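Local atomic coordinates of LPP20 lipofamily protein (Helicobacter pylori R046Wa, PDB entry 4KZS), a protein that is of unknown function but is secreted by the pathogen, with a possible link to the outer membrane and the Tol-Pal system. Residues A[119-124]-A[165-170]; A[198-203]-A[215-220]; A[77-82]-A[111-116]; A[49-54]-A[155-160]. All coordinates share one frame; numbering follows the deposited sequence.

Overall arrangement
Contacts 1, 3 and 4 all involve the helical middle of this elongated chain, while contact 2 lies in the C-terminal domain. Contacts 1 and 3 use successive parts of helix 103-121, their centres about 18 Å apart. Contact 4, which joins helix 29-53 to the end of helix 135-157, has its centre about 17 Å from that of contact 3. These two touch, since Arg111 NH2 packs 3.3 Å from Val159 CG1, and along the chain contact 3 is nested inside the loop that contact 4 closes. Contact 2 stands apart: its centre is about 28 Å from that of contact 1 and about 46 Å from that of contact 4, with contacts 3 and 4 across the chain's centre.

Contact 1 of 4, residues A[119-124]-A[165-170]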
loop_
_atom_site.group_PDB
_atom_site.type_symbol
_atom_site.label_atom_id
_atom_site.label_comp_id
_atom_site.label_asym_id
_atom_site.label_seq_id
_atom_site.Cartn_x
_atom_site.Cartn_y
_atom_site.Cartn_z
ATOM N N GLY A 119 2.076 -9.738 -10.813
ATOM C CA GLY A 119 2.761 -9.140 -11.930
ATOM C C GLY A 119 2.841 -7.621 -11.872
ATOM O O GLY A 119 3.277 -6.965 -12.824
ATOM N N GLN A 120 2.401 -7.027 -10.784
ATOM C CA GLN A 120 2.626 -5.608 -10.671
ATOM C C GLN A 120 3.883 -5.414 -9.839
ATOM O O GLN A 120 4.457 -4.326 -9.835
ATOM C CB GLN A 120 1.462 -4.945 -9.979
ATOM C CG GLN A 120 1.606 -3.457 -10.002
ATOM C CD GLN A 120 0.442 -2.780 -9.365
ATOM O OE1 GLN A 120 -0.677 -3.308 -9.387
ATOM N NE2 GLN A 120 0.685 -1.598 -8.777
ATOM N N PHE A 121 4.275 -6.469 -9.113
ATOM C CA PHE A 121 5.337 -6.403 -8.126
ATOM C C PHE A 121 6.610 -6.446 -8.895
ATOM O O PHE A 121 7.508 -5.640 -8.657
ATOM C CB PHE A 121 5.293 -7.610 -7.182
ATOM C CG PHE A 121 6.014 -7.403 -5.872
ATOM C CD1 PHE A 121 5.477 -6.575 -4.891
ATOM C CD2 PHE A 121 7.215 -8.044 -5.603
ATOM C CE1 PHE A 121 6.123 -6.391 -3.672
ATOM C CE2 PHE A 121 7.864 -7.874 -4.384
ATOM C CZ PHE A 121 7.312 -7.049 -3.415
ATOM N N SER A 122 6.665 -7.391 -9.835
ATOM C CA SER A 122 7.824 -7.565 -10.700
ATOM C C SER A 122 8.233 -6.243 -11.339
ATOM O O SER A 122 9.415 -5.990 -11.519
ATOM C CB SER A 122 7.546 -8.615 -11.755
ATOM O OG SER A 122 6.360 -8.263 -12.432
ATOM N N THR A 123 7.263 -5.376 -11.618
ATOM C CA THR A 123 7.545 -4.050 -12.189
ATOM C C THR A 123 7.932 -2.992 -11.133
ATOM O O THR A 123 7.955 -1.779 -11.410
ATOM C CB THR A 123 6.380 -3.529 -13.075
ATOM O OG1 THR A 123 5.454 -2.761 -12.290
ATOM C CG2 THR A 123 5.691 -4.678 -13.814
ATOM N N LEU A 124 8.233 -3.461 -9.927
ATOM C CA LEU A 124 8.581 -2.574 -8.833
ATOM C C LEU A 124 9.930 -2.907 -8.209
ATOM O O LEU A 124 10.459 -2.108 -7.447
ATOM C CB LEU A 124 7.490 -2.605 -7.773
ATOM C CG LEU A 124 6.356 -1.624 -7.990
ATOM C CD1 LEU A 124 5.318 -1.805 -6.890
ATOM C CD2 LEU A 124 6.913 -0.213 -7.994
ATOM N N GLU A 165 6.254 -15.937 -0.651
ATOM C CA GLU A 165 7.503 -16.076 0.106
ATOM C C GLU A 165 8.711 -15.468 -0.594
ATOM O O GLU A 165 9.560 -14.837 0.035
ATOM C CB GLU A 165 7.795 -17.543 0.412
ATOM C CG GLU A 165 9.257 -17.830 0.745
ATOM C CD GLU A 165 9.455 -19.066 1.591
ATOM O OE1 GLU A 165 10.630 -19.494 1.730
ATOM O OE2 GLU A 165 8.443 -19.601 2.115
ATOM N N ASN A 166 8.775 -15.651 -1.901
ATOM C CA ASN A 166 9.906 -15.181 -2.645
ATOM C C ASN A 166 9.923 -13.700 -2.743
ATOM O O ASN A 166 10.976 -13.079 -2.694
ATOM C CB ASN A 166 9.870 -15.750 -4.044
ATOM C CG ASN A 166 11.217 -16.234 -4.477
ATOM O OD1 ASN A 166 12.056 -15.437 -4.907
ATOM N ND2 ASN A 166 11.459 -17.553 -4.327
ATOM N N TYR A 167 8.743 -13.138 -2.930
ATOM C CA TYR A 167 8.621 -11.724 -3.092
ATOM C C TYR A 167 8.889 -11.067 -1.775
ATOM O O TYR A 167 9.532 -10.034 -1.711
ATOM C CB TYR A 167 7.228 -11.390 -3.521
ATOM C CG TYR A 167 7.033 -11.391 -5.000
ATOM C CD1 TYR A 167 7.995 -10.865 -5.851
ATOM C CD2 TYR A 167 5.855 -11.867 -5.551
ATOM C CE1 TYR A 167 7.799 -10.839 -7.216
ATOM C CE2 TYR A 167 5.647 -11.836 -6.913
ATOM C CZ TYR A 167 6.623 -11.327 -7.745
ATOM O OH TYR A 167 6.430 -11.286 -9.109
ATOM N N GLU A 168 8.398 -11.678 -0.715
ATOM C CA GLU A 168 8.647 -11.160 0.593
ATOM C C GLU A 168 10.153 -10.990 0.778
ATOM O O GLU A 168 10.631 -9.879 0.960
ATOM C CB GLU A 168 8.031 -12.073 1.627
ATOM C CG GLU A 168 6.522 -11.933 1.674
ATOM C CD GLU A 168 6.052 -10.776 2.536
ATOM O OE1 GLU A 168 4.839 -10.512 2.588
ATOM O OE2 GLU A 168 6.880 -10.133 3.192
ATOM N N LYS A 169 10.903 -12.078 0.677
ATOM C CA LYS A 169 12.364 -11.996 0.652
ATOM C C LYS A 169 12.840 -10.766 -0.090
ATOM O O LYS A 169 13.400 -9.858 0.500
ATOM C CB LYS A 169 13.004 -13.255 0.060
ATOM C CG LYS A 169 14.525 -13.243 0.117
ATOM C CD LYS A 169 15.039 -13.344 1.557
ATOM C CE LYS A 169 16.564 -13.312 1.608
ATOM N NZ LYS A 169 17.176 -13.554 2.932
ATOM N N ILE A 170 12.595 -10.711 -1.382
ATOM C CA ILE A 170 13.019 -9.545 -2.170
ATOM C C ILE A 170 12.642 -8.207 -1.537
ATOM O O ILE A 170 13.297 -7.198 -1.772
ATOM C CB ILE A 170 12.400 -9.636 -3.555
ATOM C CG1 ILE A 170 12.968 -10.850 -4.274
ATOM C CG2 ILE A 170 12.607 -8.350 -4.338
ATOM C CD1 ILE A 170 12.081 -11.299 -5.415
#
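Along 165-170, on helix 165-172, the first residue to meet 119-124 is Tyr167, whose CA lies 8.0 Å from the CA of Phe121. The two side chains reach out from their backbones and run antiparallel alongside each other. Phe121 turns its ring edge onto one face of Tyr167, an edge-to-face pair with centroids 4.5 Å apart and planes at 62°. The same phenylalanine also lays its CB over the tyrosine ring, 4.1 Å from the centroid, as a CH-pi contact. With CG trans to the backbone N (chi1 -160°), the Phe121 ring runs out toward the root of Tyr167, while Phe121 CB sits nearer the hydroxyl end. At that end Tyr167 OH comes 3.9 Å from Ser122 CB. Tyr167 makes a second edge-to-face pair with Tyr118, one turn back on the first helix. One residue on, Glu168 turns away from 119-124 and touches Met148 of helix 135-157. The contact is thus a junction of three helices: Phe121 also packs on Met140, Leu143 and Leu144 of helix 135-157, consistent with helices 103-121, 135-157 and 165-172 forming the three-helix bundle of this protein.

Contact 2 of 4, residues A[198-203]-A[215-220]; sequences SAYARV and IKNEVF
This is a buried, mainly apolar contact between Tyr200, near the C-terminal end of helix 190-200, and Ile215 and Asn217, on and just beyond the short strand 214-215. The nearest CA pair, Tyr200 and Ile215, is 10.1 Å apart, and the long tyrosine side chain does most of the bridging. The two side chains approach from opposite directions, and Ile215 meets the edge of the tyrosine ring: Tyr200 CE1 lies 3.6 Å from Ile215 CD1, which sits near the ring plane, and CG2 also lies at the ring edge, in its plane. Both branches can face the ring because CG1 lies beside the backbone N (chi1 -56°) while CG2 is trans to it.

In the C-terminal domain, helix 190-200 connects the neighbouring parallel strands 179-182 and 205-207 in a beta-alpha-beta crossover, and strand 214-215 flanks 179-182 on its other side. Tyr200 reaches from the crossover helix to the edge strand, whose Ile215 is bonded through its backbone to Thr183, and also touches Ile182 of the middle strand.

Asn217 approaches the phenol end with its amide plane turned 65° from the ring. Its ND2 is 3.5 Å from Tyr200 OH, without forming a hydrogen bond. The amide is held by other partners, chiefly through the bond of OD1 to Ser223 OG; ND2 makes weak bonds to Thr183 O and, at 3.3 Å with a bent angle of 127°, to Ile215 O.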
loop_
_atom_site.group_PDB
_atom_site.type_symbol
_atom_site.label_atom_id
_atom_site.label_comp_id
_atom_site.label_asym_id
_atom_site.label_seq_id
_atom_site.Cartn_x
_atom_site.Cartn_y
_atom_site.Cartn_z
ATOM N N SER A 198 18.542 10.564 12.220
ATOM C CA SER A 198 17.597 9.960 13.100
ATOM C C SER A 198 16.186 9.956 12.545
ATOM O O SER A 198 15.435 9.019 12.787
ATOM C CB SER A 198 17.617 10.739 14.417
ATOM O OG SER A 198 16.503 10.450 15.240
ATOM N N ALA A 199 15.791 11.024 11.860
ATOM C CA ALA A 199 14.437 11.114 11.327
ATOM C C ALA A 199 14.386 10.355 9.985
ATOM O O ALA A 199 13.515 9.529 9.727
ATOM C CB ALA A 199 14.047 12.574 11.167
ATOM N N TYR A 200 15.362 10.637 9.147
ATOM C CA TYR A 200 15.605 9.882 7.954
ATOM C C TYR A 200 15.508 8.400 8.259
ATOM O O TYR A 200 15.177 7.626 7.386
ATOM C CB TYR A 200 17.017 10.184 7.466
ATOM C CG TYR A 200 17.152 11.204 6.347
ATOM C CD1 TYR A 200 17.426 10.772 5.045
ATOM C CD2 TYR A 200 17.060 12.588 6.580
ATOM C CE1 TYR A 200 17.584 11.664 3.999
ATOM C CE2 TYR A 200 17.202 13.493 5.529
ATOM C CZ TYR A 200 17.477 13.015 4.240
ATOM O OH TYR A 200 17.645 13.848 3.154
ATOM N N ALA A 201 15.797 7.995 9.496
ATOM C CA ALA A 201 15.931 6.575 9.857
ATOM C C ALA A 201 14.599 5.881 10.135
ATOM O O ALA A 201 14.505 4.635 10.076
ATOM C CB ALA A 201 16.835 6.428 11.065
ATOM N N ARG A 202 13.571 6.667 10.468
ATOM C CA ARG A 202 12.252 6.070 10.726
ATOM C C ARG A 202 11.542 5.694 9.405
ATOM O O ARG A 202 10.392 5.238 9.390
ATOM C CB ARG A 202 11.398 6.903 11.707
ATOM C CG ARG A 202 11.139 8.324 11.290
ATOM C CD ARG A 202 10.326 9.097 12.334
ATOM N NE ARG A 202 9.097 8.416 12.779
ATOM C CZ ARG A 202 8.229 8.893 13.684
ATOM N NH1 ARG A 202 8.409 10.076 14.266
ATOM N NH2 ARG A 202 7.154 8.183 14.009
ATOM N N VAL A 203 12.292 5.831 8.315
ATOM C CA VAL A 203 11.802 5.636 6.979
ATOM C C VAL A 203 12.923 5.044 6.137
ATOM O O VAL A 203 12.672 4.434 5.125
ATOM C CB VAL A 203 11.387 7.008 6.402
ATOM C CG1 VAL A 203 11.688 7.146 4.903
ATOM C CG2 VAL A 203 9.939 7.325 6.757
ATOM N N ILE A 215 21.232 10.501 -1.072
ATOM C CA ILE A 215 20.545 11.713 -0.672
ATOM C C ILE A 215 21.636 12.591 -0.092
ATOM O O ILE A 215 22.098 12.351 1.020
ATOM C CB ILE A 215 19.421 11.467 0.361
ATOM C CG1 ILE A 215 18.401 10.454 -0.162
ATOM C CG2 ILE A 215 18.705 12.761 0.687
ATOM C CD1 ILE A 215 17.282 10.102 0.810
ATOM N N LYS A 216 22.060 13.578 -0.885
ATOM C CA LYS A 216 22.993 14.618 -0.460
ATOM C C LYS A 216 22.292 15.641 0.443
ATOM O O LYS A 216 21.070 15.777 0.469
ATOM C CB LYS A 216 23.657 15.271 -1.676
ATOM C CG LYS A 216 24.262 14.259 -2.655
ATOM C CD LYS A 216 25.340 14.854 -3.566
ATOM C CE LYS A 216 25.590 13.955 -4.784
ATOM N NZ LYS A 216 26.809 14.288 -5.578
ATOM N N ASN A 217 23.082 16.307 1.253
ATOM C CA ASN A 217 22.554 17.284 2.172
ATOM C C ASN A 217 23.544 18.422 2.288
ATOM O O ASN A 217 24.743 18.272 2.008
ATOM C CB ASN A 217 22.306 16.692 3.562
ATOM C CG ASN A 217 21.017 15.910 3.647
ATOM O OD1 ASN A 217 20.001 16.415 4.153
ATOM N ND2 ASN A 217 21.052 14.655 3.197
ATOM N N GLU A 218 23.019 19.560 2.693
ATOM C CA GLU A 218 23.798 20.730 2.928
ATOM C C GLU A 218 22.841 21.319 3.969
ATOM O O GLU A 218 21.620 21.267 3.792
ATOM C CB GLU A 218 24.013 21.612 1.697
ATOM C CG GLU A 218 25.013 21.053 0.698
ATOM C CD GLU A 218 25.145 21.920 -0.540
ATOM O OE1 GLU A 218 24.325 22.847 -0.708
ATOM O OE2 GLU A 218 26.066 21.672 -1.346
ATOM N N VAL A 219 23.377 21.722 5.116
ATOM C CA VAL A 219 22.578 22.385 6.138
ATOM C C VAL A 219 23.258 23.710 6.334
ATOM O O VAL A 219 24.468 23.761 6.576
ATOM C CB VAL A 219 22.545 21.648 7.504
ATOM C CG1 VAL A 219 21.857 22.496 8.573
ATOM C CG2 VAL A 219 21.840 20.304 7.408
ATOM N N PHE A 220 22.466 24.766 6.216
ATOM C CA PHE A 220 22.917 26.136 6.414
ATOM C C PHE A 220 22.460 26.359 7.858
ATOM O O PHE A 220 23.273 26.515 8.764
ATOM C CB PHE A 220 22.483 26.980 5.219
ATOM C CG PHE A 220 23.054 26.509 3.896
ATOM C CD1 PHE A 220 24.424 26.570 3.653
ATOM C CD2 PHE A 220 22.221 26.014 2.885
ATOM C CE1 PHE A 220 24.952 26.154 2.431
ATOM C CE2 PHE A 220 22.745 25.591 1.664
ATOM C CZ PHE A 220 24.111 25.674 1.433
#

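Contact 3 of 4, residues A[77-82]-A[111-116]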
loop_
_atom_site.group_PDB
_atom_site.type_symbol
_atom_site.label_atom_id
_atom_site.label_comp_id
_atom_site.label_asym_id
_atom_site.label_seq_id
_atom_site.Cartn_x
_atom_site.Cartn_y
_atom_site.Cartn_z
ATOM N N ASP A 77 -15.536 -3.547 -2.395
ATOM C CA ASP A 77 -15.814 -3.536 -3.865
ATOM C C ASP A 77 -14.597 -3.781 -4.723
ATOM O O ASP A 77 -14.677 -4.407 -5.767
ATOM C CB ASP A 77 -16.353 -2.196 -4.330
ATOM C CG ASP A 77 -17.453 -1.676 -3.465
ATOM O OD1 ASP A 77 -17.810 -2.319 -2.454
ATOM O OD2 ASP A 77 -17.980 -0.597 -3.810
ATOM N N LEU A 78 -13.471 -3.214 -4.310
ATOM C CA LEU A 78 -12.201 -3.489 -4.935
ATOM C C LEU A 78 -12.146 -4.938 -5.394
ATOM O O LEU A 78 -11.562 -5.230 -6.455
ATOM C CB LEU A 78 -11.064 -3.274 -3.915
ATOM C CG LEU A 78 -10.483 -1.876 -3.762
ATOM C CD1 LEU A 78 -11.572 -0.805 -3.638
ATOM C CD2 LEU A 78 -9.496 -1.859 -2.596
ATOM N N GLU A 79 -12.729 -5.825 -4.569
ATOM C CA GLU A 79 -12.666 -7.278 -4.760
ATOM C C GLU A 79 -13.597 -7.894 -5.781
ATOM O O GLU A 79 -13.427 -9.052 -6.162
ATOM C CB GLU A 79 -12.867 -7.991 -3.441
ATOM C CG GLU A 79 -11.573 -8.137 -2.680
ATOM C CD GLU A 79 -11.123 -6.834 -2.109
ATOM O OE1 GLU A 79 -11.799 -6.379 -1.165
ATOM O OE2 GLU A 79 -10.109 -6.281 -2.608
ATOM N N LEU A 80 -14.587 -7.138 -6.216
ATOM C CA LEU A 80 -15.562 -7.599 -7.175
ATOM C C LEU A 80 -15.464 -6.799 -8.430
ATOM O O LEU A 80 -14.749 -5.797 -8.449
ATOM C CB LEU A 80 -16.933 -7.232 -6.628
ATOM C CG LEU A 80 -17.456 -7.758 -5.319
ATOM C CD1 LEU A 80 -18.957 -7.485 -5.332
ATOM C CD2 LEU A 80 -17.121 -9.239 -5.235
ATOM N N ASN A 81 -16.369 -7.120 -9.378
ATOM C CA ASN A 81 -16.596 -6.450 -10.690
ATOM C C ASN A 81 -17.846 -5.737 -11.347
ATOM O O ASN A 81 -18.087 -4.486 -11.305
ATOM C CB ASN A 81 -16.319 -7.551 -11.678
ATOM C CG ASN A 81 -15.345 -8.584 -11.118
ATOM O OD1 ASN A 81 -15.536 -9.115 -9.993
ATOM N ND2 ASN A 81 -14.280 -8.864 -11.883
ATOM N N ASN A 82 -18.619 -6.601 -11.983
ATOM C CA ASN A 82 -19.876 -6.326 -12.595
ATOM C C ASN A 82 -20.712 -7.641 -12.307
ATOM O O ASN A 82 -20.474 -8.713 -12.988
ATOM C CB ASN A 82 -19.644 -6.222 -14.070
ATOM C CG ASN A 82 -18.973 -7.481 -14.639
ATOM O OD1 ASN A 82 -19.681 -8.480 -14.939
ATOM N ND2 ASN A 82 -17.614 -7.462 -14.781
ATOM N N ARG A 111 -8.704 -14.521 -8.010
ATOM C CA ARG A 111 -7.555 -15.083 -8.681
ATOM C C ARG A 111 -7.003 -14.004 -9.595
ATOM O O ARG A 111 -5.787 -13.828 -9.735
ATOM C CB ARG A 111 -7.996 -16.325 -9.457
ATOM C CG ARG A 111 -7.107 -16.784 -10.591
ATOM C CD ARG A 111 -7.920 -17.620 -11.583
ATOM N NE ARG A 111 -8.080 -18.997 -11.119
ATOM C CZ ARG A 111 -7.150 -19.925 -11.292
ATOM N NH1 ARG A 111 -6.027 -19.593 -11.922
ATOM N NH2 ARG A 111 -7.334 -21.167 -10.846
ATOM N N ASP A 112 -7.900 -13.218 -10.173
ATOM C CA ASP A 112 -7.459 -12.233 -11.134
ATOM C C ASP A 112 -6.798 -11.018 -10.514
ATOM O O ASP A 112 -5.784 -10.555 -11.023
ATOM C CB ASP A 112 -8.598 -11.828 -12.067
ATOM C CG ASP A 112 -9.127 -13.001 -12.910
ATOM O OD1 ASP A 112 -8.490 -14.087 -12.979
ATOM O OD2 ASP A 112 -10.203 -12.842 -13.516
ATOM N N LYS A 113 -7.394 -10.483 -9.448
ATOM C CA LYS A 113 -6.866 -9.309 -8.757
ATOM C C LYS A 113 -5.531 -9.746 -8.114
ATOM O O LYS A 113 -4.579 -8.981 -8.056
ATOM C CB LYS A 113 -7.875 -8.811 -7.710
ATOM C CG LYS A 113 -7.571 -7.463 -7.051
ATOM C CD LYS A 113 -8.698 -7.043 -6.087
ATOM C CE LYS A 113 -8.421 -5.730 -5.340
ATOM N NZ LYS A 113 -8.334 -4.556 -6.251
ATOM N N TYR A 114 -5.439 -10.994 -7.689
ATOM C CA TYR A 114 -4.176 -11.511 -7.203
ATOM C C TYR A 114 -3.112 -11.526 -8.299
ATOM O O TYR A 114 -2.113 -10.834 -8.140
ATOM C CB TYR A 114 -4.359 -12.909 -6.661
ATOM C CG TYR A 114 -3.123 -13.478 -6.088
ATOM C CD1 TYR A 114 -2.197 -14.053 -6.906
ATOM C CD2 TYR A 114 -2.884 -13.467 -4.722
ATOM C CE1 TYR A 114 -1.041 -14.609 -6.403
ATOM C CE2 TYR A 114 -1.725 -14.016 -4.192
ATOM C CZ TYR A 114 -0.795 -14.595 -5.050
ATOM O OH TYR A 114 0.390 -15.170 -4.604
ATOM N N ASN A 115 -3.333 -12.285 -9.400
ATOM C CA ASN A 115 -2.421 -12.305 -10.543
ATOM C C ASN A 115 -1.988 -10.896 -10.960
ATOM O O ASN A 115 -0.834 -10.683 -11.298
ATOM C CB ASN A 115 -3.017 -13.023 -11.710
ATOM C CG ASN A 115 -3.394 -14.456 -11.370
ATOM O OD1 ASN A 115 -2.892 -15.021 -10.395
ATOM N ND2 ASN A 115 -4.318 -15.047 -12.143
ATOM N N ALA A 116 -2.875 -9.923 -10.844
ATOM C CA ALA A 116 -2.568 -8.567 -11.243
ATOM C C ALA A 116 -1.646 -7.964 -10.220
ATOM O O ALA A 116 -0.744 -7.216 -10.573
ATOM C CB ALA A 116 -3.839 -7.734 -11.370
HETATM O O HOH W 1 -12.704 -10.873 -13.056
#
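Glu79 and Lys113 are the residues nearest each other in backbone, their CA atoms 7.3 Å apart, where a 3-10 turn at 77-79 comes up to the side of helix 103-121. This helix belongs to the helical middle part of the chain and is probably part of the three-helix bundle of this protein, whereas the turn lies in the connection between helix 29-53 and strand 84-91. The turn is closed by Leu80 N bonding to Asp77 O at 2.8 Å.

Lys113 carries the contact. Its chain leaves the helix stretched out, then bends at the last torsion (chi4 64°), which brings NZ over the turn. There the ammonium gives a weak hydrogen bond, 3.3 Å from NZ to Leu78 O, and lies 3.8 Å from Leu78 CB. Further back, the lysine chain crosses the folded side chain of Glu79, with Lys113 CE 3.3 Å from Glu79 OE2. The charges themselves stay further apart, NZ and OE2 being 4.4 Å from each other, too far for a salt bridge, although some electrostatic attraction is likely. Glu79 has a firmer partner nearby, its OE1 taking a hydrogen bond from Asp76 N. Helix 135-157 adds to the packing: Leu78 touches Lys146, and Lys113 touches Ile150.

A water extends the link along the helix: it donates to Asp112 OD2 at 3.2 Å and accepts a weak bond from Asn81 ND2 at 2.8 Å.

Contact 4 of 4, residues A[49-54]-A[155-160]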
loop_
_atom_site.group_PDB
_atom_site.type_symbol
_atom_site.label_atom_id
_atom_site.label_comp_id
_atom_site.label_asym_id
_atom_site.label_seq_id
_atom_site.Cartn_x
_atom_site.Cartn_y
_atom_site.Cartn_z
ATOM N N ASN A 49 -14.900 -15.742 5.573
ATOM C CA ASN A 49 -14.201 -15.818 6.856
ATOM C C ASN A 49 -14.455 -17.138 7.560
ATOM O O ASN A 49 -13.545 -17.732 8.129
ATOM C CB ASN A 49 -14.574 -14.654 7.750
ATOM C CG ASN A 49 -14.021 -13.297 7.248
ATOM O OD1 ASN A 49 -12.807 -13.020 7.304
ATOM N ND2 ASN A 49 -14.925 -12.436 6.779
ATOM N N SER A 50 -15.679 -17.636 7.474
ATOM C CA SER A 50 -16.020 -18.900 8.125
ATOM C C SER A 50 -15.647 -20.112 7.276
ATOM O O SER A 50 -16.039 -21.237 7.578
ATOM C CB SER A 50 -17.513 -18.938 8.484
ATOM O OG SER A 50 -18.293 -19.391 7.391
ATOM N N GLN A 51 -14.922 -19.882 6.191
ATOM C CA GLN A 51 -14.515 -20.971 5.315
ATOM C C GLN A 51 -13.061 -21.200 5.601
ATOM O O GLN A 51 -12.533 -22.287 5.392
ATOM C CB GLN A 51 -14.720 -20.582 3.855
ATOM C CG GLN A 51 -14.022 -21.483 2.845
ATOM C CD GLN A 51 -14.488 -22.923 2.882
ATOM O OE1 GLN A 51 -15.674 -23.223 3.096
ATOM N NE2 GLN A 51 -13.551 -23.828 2.647
ATOM N N ILE A 52 -12.415 -20.143 6.069
ATOM C CA ILE A 52 -11.038 -20.225 6.475
ATOM C C ILE A 52 -11.053 -20.698 7.919
ATOM O O ILE A 52 -10.113 -21.357 8.372
ATOM C CB ILE A 52 -10.342 -18.855 6.408
ATOM C CG1 ILE A 52 -10.421 -18.269 5.005
ATOM C CG2 ILE A 52 -8.889 -18.958 6.866
ATOM C CD1 ILE A 52 -9.965 -16.827 4.951
ATOM N N HIS A 53 -12.123 -20.348 8.633
ATOM C CA HIS A 53 -12.307 -20.783 10.009
ATOM C C HIS A 53 -12.519 -22.312 10.059
ATOM O O HIS A 53 -11.951 -22.998 10.909
ATOM C CB HIS A 53 -13.485 -20.037 10.633
ATOM C CG HIS A 53 -13.468 -20.009 12.131
ATOM N ND1 HIS A 53 -13.811 -21.100 12.904
ATOM C CD2 HIS A 53 -13.176 -19.010 13.000
ATOM C CE1 HIS A 53 -13.722 -20.778 14.182
ATOM N NE2 HIS A 53 -13.340 -19.515 14.267
ATOM N N ILE A 54 -13.312 -22.843 9.129
ATOM C CA ILE A 54 -13.515 -24.291 9.025
ATOM C C ILE A 54 -12.436 -24.946 8.160
ATOM O O ILE A 54 -12.693 -25.914 7.448
ATOM C CB ILE A 54 -14.941 -24.650 8.533
ATOM C CG1 ILE A 54 -15.146 -24.214 7.074
ATOM C CG2 ILE A 54 -15.995 -24.042 9.460
ATOM C CD1 ILE A 54 -16.497 -24.572 6.479
ATOM N N LYS A 155 -6.421 -19.941 -1.107
ATOM C CA LYS A 155 -5.938 -21.237 -0.607
ATOM C C LYS A 155 -7.010 -21.929 0.173
ATOM O O LYS A 155 -7.171 -23.139 0.049
ATOM C CB LYS A 155 -4.647 -21.132 0.227
ATOM C CG LYS A 155 -3.425 -20.798 -0.626
ATOM C CD LYS A 155 -2.115 -21.402 -0.149
ATOM C CE LYS A 155 -1.524 -20.612 1.010
ATOM N NZ LYS A 155 -0.036 -20.760 1.044
ATOM N N ALA A 156 -7.781 -21.168 0.941
ATOM C CA ALA A 156 -8.918 -21.747 1.665
ATOM C C ALA A 156 -9.995 -22.319 0.770
ATOM O O ALA A 156 -10.881 -23.001 1.266
ATOM C CB ALA A 156 -9.537 -20.746 2.618
ATOM N N TYR A 157 -9.943 -22.041 -0.532
ATOM C CA TYR A 157 -10.928 -22.610 -1.476
ATOM C C TYR A 157 -10.271 -23.571 -2.445
ATOM O O TYR A 157 -10.946 -24.147 -3.269
ATOM C CB TYR A 157 -11.727 -21.518 -2.224
ATOM C CG TYR A 157 -12.883 -20.945 -1.424
ATOM C CD1 TYR A 157 -12.729 -19.800 -0.652
ATOM C CD2 TYR A 157 -14.140 -21.575 -1.419
ATOM C CE1 TYR A 157 -13.804 -19.273 0.076
ATOM C CE2 TYR A 157 -15.208 -21.070 -0.705
ATOM C CZ TYR A 157 -15.051 -19.927 0.051
ATOM O OH TYR A 157 -16.137 -19.449 0.811
ATOM N N SER A 158 -8.951 -23.748 -2.327
ATOM C CA SER A 158 -8.196 -24.712 -3.144
ATOM C C SER A 158 -7.972 -24.240 -4.563
ATOM O O SER A 158 -8.015 -25.041 -5.494
ATOM C CB SER A 158 -8.879 -26.086 -3.189
ATOM O OG SER A 158 -8.926 -26.672 -1.909
ATOM N N VAL A 159 -7.745 -22.944 -4.734
ATOM C CA VAL A 159 -7.319 -22.412 -6.010
ATOM C C VAL A 159 -5.805 -22.343 -5.878
ATOM O O VAL A 159 -5.295 -22.281 -4.759
ATOM C CB VAL A 159 -7.925 -21.028 -6.226
ATOM C CG1 VAL A 159 -7.685 -20.561 -7.645
ATOM C CG2 VAL A 159 -9.415 -21.061 -5.939
ATOM N N PRO A 160 -5.075 -22.403 -6.997
ATOM C CA PRO A 160 -3.610 -22.505 -6.914
ATOM C C PRO A 160 -2.776 -21.242 -6.514
ATOM O O PRO A 160 -2.970 -20.678 -5.433
ATOM C CB PRO A 160 -3.238 -23.035 -8.311
ATOM C CG PRO A 160 -4.466 -23.750 -8.785
ATOM C CD PRO A 160 -5.564 -22.846 -8.315
#
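Gln51 lies across one face of the Tyr157 ring, its amide plane turned 32° from the ring plane, and this crossing organises the contact between the ends of helices 29-53 and 135-157. The second helix finishes in a Schellman motif: Ser158 has positive phi (76°), and one of the two bonds back into the last turn runs from Ser158 N to Lys155 O, 3.0 Å. The glutamine thus packs on the last turn before the chain leaves helical geometry.

The touching is done by the aliphatic part of Gln51. Its CG sits over the tyrosine, 3.7 Å from the ring centroid, as a CH-pi contact displaced toward the rim near CZ, and Gln51 CB is 3.5 Å from Tyr157 OH. CG is trans to the backbone N, and a bend at the next torsion swings the amide across the ring toward the backbone of the other helix. Beside this pair the helices come close, the CA atoms of Ile52 and Ala156 being 5.5 Å apart. The small Ala156 permits that approach, with its CB 3.6 Å from Ile52 CG1. Tyr157 also touches Val47 and Val48 of helix 29-53 and Leu107 of helix 103-121, so it reaches from its own helix to both of these.

A carbonyl in the final turn is satisfied from across the interface: Gln51 NE2 donates to Ala156 O at 3.1 Å, with an N-H...O angle of 156° and NE2 almost in line with the C=O bond.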